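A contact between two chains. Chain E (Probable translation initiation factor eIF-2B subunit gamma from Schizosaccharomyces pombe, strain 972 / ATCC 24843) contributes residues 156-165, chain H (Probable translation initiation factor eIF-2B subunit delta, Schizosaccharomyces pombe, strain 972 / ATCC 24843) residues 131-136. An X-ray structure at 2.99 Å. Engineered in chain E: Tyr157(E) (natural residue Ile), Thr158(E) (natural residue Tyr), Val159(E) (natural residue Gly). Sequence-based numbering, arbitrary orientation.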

ATOM      1  N   PRO E 156      -5.528 -40.371  33.745  1.00 65.88           N
ATOM      2  CA  PRO E 156      -6.994 -40.432  33.798  1.00 56.82           C
ATOM      3  C   PRO E 156      -7.693 -39.439  32.875  1.00 71.92           C
ATOM      4  O   PRO E 156      -8.844 -39.671  32.508  1.00 65.04           O
ATOM      5  CB  PRO E 156      -7.305 -40.104  35.264  1.00 76.97           C
ATOM      6  CG  PRO E 156      -6.042 -40.379  36.003  1.00 59.50           C
ATOM      7  CD  PRO E 156      -4.947 -40.028  35.053  1.00 77.45           C
ATOM      8  N   TYR E 157      -7.018 -38.355  32.507  1.00 80.25           N
ATOM      9  CA  TYR E 157      -7.654 -37.342  31.677  1.00 68.76           C
ATOM     10  C   TYR E 157      -7.916 -37.870  30.269  1.00 73.38           C
ATOM     11  O   TYR E 157      -8.891 -37.485  29.633  1.00 76.29           O
ATOM     12  CB  TYR E 157      -6.810 -36.058  31.627  1.00 69.49           C
ATOM     13  CG  TYR E 157      -5.478 -36.165  30.912  1.00 87.61           C
ATOM     14  CD1 TYR E 157      -5.395 -36.055  29.528  1.00 89.07           C
ATOM     15  CD2 TYR E 157      -4.298 -36.344  31.624  1.00 88.69           C
ATOM     16  CE1 TYR E 157      -4.180 -36.141  28.874  1.00 90.24           C
ATOM     17  CE2 TYR E 157      -3.078 -36.428  30.976  1.00 89.10           C
ATOM     18  CZ  TYR E 157      -3.026 -36.328  29.601  1.00 98.45           C
ATOM     19  OH  TYR E 157      -1.817 -36.413  28.951  1.00118.33           O
ATOM     20  N   THR E 158      -7.053 -38.763  29.795  1.00 68.31           N
ATOM     21  CA  THR E 158      -7.173 -39.298  28.441  1.00 76.34           C
ATOM     22  C   THR E 158      -8.470 -40.072  28.236  1.00 80.73           C
ATOM     23  O   THR E 158      -9.148 -39.907  27.222  1.00 81.50           O
ATOM     24  CB  THR E 158      -5.994 -40.224  28.090  1.00 76.19           C
ATOM     25  OG1 THR E 158      -6.109 -41.447  28.827  1.00 93.59           O
ATOM     26  CG2 THR E 158      -4.670 -39.555  28.416  1.00 68.60           C
ATOM     27  N   VAL E 159      -8.813 -40.917  29.204  1.00 73.64           N
ATOM     28  CA  VAL E 159      -9.995 -41.763  29.088  1.00 81.68           C
ATOM     29  C   VAL E 159     -11.273 -40.976  29.391  1.00 74.82           C
ATOM     30  O   VAL E 159     -12.323 -41.235  28.803  1.00 60.00           O
ATOM     31  CB  VAL E 159      -9.893 -42.998  30.020  1.00 78.39           C
ATOM     32  CG1 VAL E 159      -9.751 -42.574  31.470  1.00 74.55           C
ATOM     33  CG2 VAL E 159     -11.091 -43.919  29.840  1.00 75.69           C
ATOM     34  N   LEU E 160     -11.180 -40.001  30.290  1.00 73.91           N
ATOM     35  CA  LEU E 160     -12.339 -39.189  30.640  1.00 77.50           C
ATOM     36  C   LEU E 160     -12.681 -38.202  29.527  1.00 69.41           C
ATOM     37  O   LEU E 160     -13.846 -38.056  29.159  1.00 64.83           O
ATOM     38  CB  LEU E 160     -12.102 -38.444  31.956  1.00 78.75           C
ATOM     39  CG  LEU E 160     -12.175 -39.296  33.226  1.00 69.46           C
ATOM     40  CD1 LEU E 160     -11.966 -38.441  34.467  1.00 55.54           C
ATOM     41  CD2 LEU E 160     -13.503 -40.037  33.299  1.00 51.42           C
ATOM     42  N   ASP E 161     -11.663 -37.532  28.991  1.00 59.52           N
ATOM     43  CA  ASP E 161     -11.858 -36.596  27.887  1.00 53.05           C
ATOM     44  C   ASP E 161     -12.434 -37.305  26.669  1.00 64.11           C
ATOM     45  O   ASP E 161     -13.275 -36.752  25.958  1.00 66.68           O
ATOM     46  CB  ASP E 161     -10.541 -35.910  27.514  1.00 54.24           C
ATOM     47  CG  ASP E 161     -10.050 -34.960  28.588  1.00 68.39           C
ATOM     48  OD1 ASP E 161     -10.619 -34.970  29.701  1.00 68.13           O
ATOM     49  OD2 ASP E 161      -9.088 -34.210  28.323  1.00 67.72           O
ATOM     50  N   LYS E 162     -11.976 -38.530  26.435  1.00 62.41           N
ATOM     51  CA  LYS E 162     -12.450 -39.334  25.314  1.00 61.49           C
ATOM     52  C   LYS E 162     -13.947 -39.598  25.423  1.00 71.64           C
ATOM     53  O   LYS E 162     -14.674 -39.509  24.435  1.00 80.23           O
ATOM     54  CB  LYS E 162     -11.683 -40.656  25.242  1.00 75.10           C
ATOM     55  CG  LYS E 162     -12.184 -41.620  24.175  1.00 54.92           C
ATOM     56  CD  LYS E 162     -11.207 -41.727  23.017  1.00 75.19           C
ATOM     57  CE  LYS E 162     -11.567 -42.879  22.092  1.00 74.66           C
ATOM     58  NZ  LYS E 162     -12.916 -42.713  21.486  1.00 77.84           N
ATOM     59  N   PHE E 163     -14.406 -39.916  26.628  1.00 71.90           N
ATOM     60  CA  PHE E 163     -15.822 -40.188  26.852  1.00 73.84           C
ATOM     61  C   PHE E 163     -16.637 -38.903  26.769  1.00 71.50           C
ATOM     62  O   PHE E 163     -17.764 -38.903  26.273  1.00 72.38           O
ATOM     63  CB  PHE E 163     -16.037 -40.865  28.206  1.00 71.34           C
ATOM     64  CG  PHE E 163     -17.458 -41.290  28.450  1.00 60.11           C
ATOM     65  CD1 PHE E 163     -17.936 -42.482  27.932  1.00 68.68           C
ATOM     66  CD2 PHE E 163     -18.314 -40.498  29.197  1.00 74.43           C
ATOM     67  CE1 PHE E 163     -19.242 -42.876  28.152  1.00 72.30           C
ATOM     68  CE2 PHE E 163     -19.622 -40.887  29.421  1.00 82.87           C
ATOM     69  CZ  PHE E 163     -20.086 -42.077  28.899  1.00 68.42           C
ATOM     70  N   ARG E 164     -16.063 -37.811  27.261  1.00 74.65           N
ATOM     71  CA  ARG E 164     -16.720 -36.511  27.211  1.00 74.45           C
ATOM     72  C   ARG E 164     -16.894 -36.035  25.773  1.00 75.06           C
ATOM     73  O   ARG E 164     -17.978 -35.612  25.373  1.00 92.93           O
ATOM     74  CB  ARG E 164     -15.921 -35.476  28.007  1.00 63.74           C
ATOM     75  CG  ARG E 164     -15.949 -35.672  29.514  1.00 59.24           C
ATOM     76  CD  ARG E 164     -14.771 -34.970  30.173  1.00 66.12           C
ATOM     77  NE  ARG E 164     -14.854 -34.991  31.630  1.00 59.65           N
ATOM     78  CZ  ARG E 164     -13.831 -34.737  32.441  1.00 71.43           C
ATOM     79  NH1 ARG E 164     -12.639 -34.454  31.936  1.00 64.87           N
ATOM     80  NH2 ARG E 164     -13.998 -34.775  33.755  1.00 78.27           N
ATOM     81  N   LEU E 165     -15.817 -36.119  24.998  1.00 70.15           N
ATOM     82  CA  LEU E 165     -15.792 -35.578  23.644  1.00 73.85           C
ATOM     83  C   LEU E 165     -16.603 -36.407  22.651  1.00 65.68           C
ATOM     84  O   LEU E 165     -17.287 -35.858  21.789  1.00 76.50           O
ATOM     85  CB  LEU E 165     -14.346 -35.460  23.157  1.00 69.29           C
ATOM     86  CG  LEU E 165     -14.136 -34.820  21.785  1.00 57.41           C
ATOM     87  CD1 LEU E 165     -14.716 -33.415  21.759  1.00 66.55           C
ATOM     88  CD2 LEU E 165     -12.657 -34.801  21.426  1.00 64.73           C
TER
ATOM     89  N   ARG H 131      -5.153 -25.431  25.288  1.00 81.92           N
ATOM     90  CA  ARG H 131      -5.360 -26.469  26.290  1.00 73.27           C
ATOM     91  C   ARG H 131      -6.305 -27.527  25.734  1.00 88.05           C
ATOM     92  O   ARG H 131      -7.510 -27.298  25.620  1.00 78.32           O
ATOM     93  CB  ARG H 131      -5.918 -25.875  27.584  1.00 68.55           C
ATOM     94  CG  ARG H 131      -6.271 -26.911  28.639  1.00 74.48           C
ATOM     95  CD  ARG H 131      -6.815 -26.253  29.897  1.00 75.21           C
ATOM     96  NE  ARG H 131      -5.865 -25.305  30.470  1.00 78.12           N
ATOM     97  CZ  ARG H 131      -6.116 -24.544  31.530  1.00 84.80           C
ATOM     98  NH1 ARG H 131      -7.293 -24.615  32.136  1.00 82.01           N
ATOM     99  NH2 ARG H 131      -5.192 -23.709  31.983  1.00 90.35           N
ATOM    100  N   ARG H 132      -5.754 -28.685  25.387  1.00 90.84           N
ATOM    101  CA  ARG H 132      -6.519 -29.712  24.691  1.00 80.43           C
ATOM    102  C   ARG H 132      -7.041 -30.793  25.631  1.00 80.43           C
ATOM    103  O   ARG H 132      -7.887 -31.601  25.247  1.00 90.56           O
ATOM    104  CB  ARG H 132      -5.664 -30.344  23.591  1.00100.40           C
ATOM    105  CG  ARG H 132      -4.819 -29.344  22.817  1.00106.41           C
ATOM    106  CD  ARG H 132      -5.113 -29.393  21.327  1.00 91.91           C
ATOM    107  NE  ARG H 132      -4.814 -30.699  20.749  1.00128.52           N
ATOM    108  CZ  ARG H 132      -4.867 -30.970  19.449  1.00144.34           C
ATOM    109  NH1 ARG H 132      -5.207 -30.023  18.586  1.00123.90           N
ATOM    110  NH2 ARG H 132      -4.579 -32.189  19.011  1.00151.62           N
ATOM    111  N   THR H 133      -6.537 -30.810  26.861  1.00 73.41           N
ATOM    112  CA  THR H 133      -6.947 -31.823  27.829  1.00 74.70           C
ATOM    113  C   THR H 133      -7.364 -31.212  29.163  1.00 81.67           C
ATOM    114  O   THR H 133      -7.183 -30.018  29.398  1.00 91.42           O
ATOM    115  CB  THR H 133      -5.826 -32.846  28.080  1.00 78.61           C
ATOM    116  OG1 THR H 133      -4.647 -32.168  28.529  1.00 74.38           O
ATOM    117  CG2 THR H 133      -5.512 -33.618  26.805  1.00 86.75           C
ATOM    118  N   THR H 134      -7.921 -32.048  30.034  1.00 83.40           N
ATOM    119  CA  THR H 134      -8.410 -31.599  31.332  1.00 73.23           C
ATOM    120  C   THR H 134      -7.389 -31.841  32.438  1.00 75.92           C
ATOM    121  O   THR H 134      -7.737 -31.888  33.616  1.00 85.16           O
ATOM    122  CB  THR H 134      -9.728 -32.298  31.704  1.00 68.81           C
ATOM    123  OG1 THR H 134      -9.557 -33.718  31.614  1.00 58.33           O
ATOM    124  CG2 THR H 134     -10.835 -31.869  30.759  1.00 75.74           C
ATOM    125  N   GLU H 135      -6.128 -31.996  32.049  1.00 83.19           N
ATOM    126  CA  GLU H 135      -5.046 -32.175  33.008  1.00 76.77           C
ATOM    127  C   GLU H 135      -4.832 -30.904  33.825  1.00 76.97           C
ATOM    128  O   GLU H 135      -4.798 -29.804  33.274  1.00 97.70           O
ATOM    129  CB  GLU H 135      -3.756 -32.571  32.287  1.00 89.84           C
ATOM    130  CG  GLU H 135      -2.523 -32.598  33.175  1.00 96.66           C
ATOM    131  CD  GLU H 135      -1.270 -32.989  32.414  1.00114.54           C
ATOM    132  OE1 GLU H 135      -1.396 -33.468  31.268  1.00110.46           O
ATOM    133  OE2 GLU H 135      -0.161 -32.814  32.960  1.00128.15           O
ATOM    134  N   ASN H 136      -4.693 -31.074  35.139  1.00 90.19           N
ATOM    135  CA  ASN H 136      -4.502 -29.965  36.074  1.00109.39           C
ATOM    136  C   ASN H 136      -5.558 -28.873  35.922  1.00104.97           C
ATOM    137  O   ASN H 136      -5.250 -27.682  35.964  1.00103.12           O
ATOM    138  CB  ASN H 136      -3.104 -29.362  35.913  1.00113.49           C
ATOM    139  CG  ASN H 136      -2.483 -28.973  37.241  1.00131.44           C
ATOM    140  OD1 ASN H 136      -3.186 -28.635  38.193  1.00141.10           O
ATOM    141  ND2 ASN H 136      -1.157 -29.019  37.310  1.00135.51           N
TER

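How do the two backbones meet? Chain E presents one side of a helix to an irregular segment of chain H. Tyr157(E), Asp161(E) and Arg164(E), spaced three or four residues apart, all lie on that side, and their CA-to-CB bonds point toward chain H.

What holds Thr134(H)? Asp161(E) receives it with both carboxylate oxygens: Thr134(H) OG1 donates to Asp161(E) OD1 at 2.5 Å, and Thr134(H) N donates to Asp161(E) OD2 at 3.0 Å. The threonine's p rotamer (chi1 54°) puts its hydroxyl on the same side as its amide, while the m rotamer of Asp161(E) turns the carboxylate to meet both.

What does Arg164(E) add? Its chi1 is m and the rest of the chain is nearly extended, so the guanidinium reaches back along the helix. There NH1 forms a salt bridge with Asp161(E) OD1 at 3.1 Å, though the hydrogen bond within it is weak.

Where does the engineered Tyr157(E) ring go? With chi1 at 67° (p), it lies beside Thr133(H) and Glu135(H). Thr133(H) CG2 comes within 3.5 Å of Tyr157(E) CE1, a nonpolar contact, while Glu135(H) CB sits over one ring face, 4.2 Å from the ring centroid, in a CH-pi interaction. Glu135(H) is extended (chi1 and chi2 both t), bringing its OE1 within 3.4 Å of Tyr157(E) CE2.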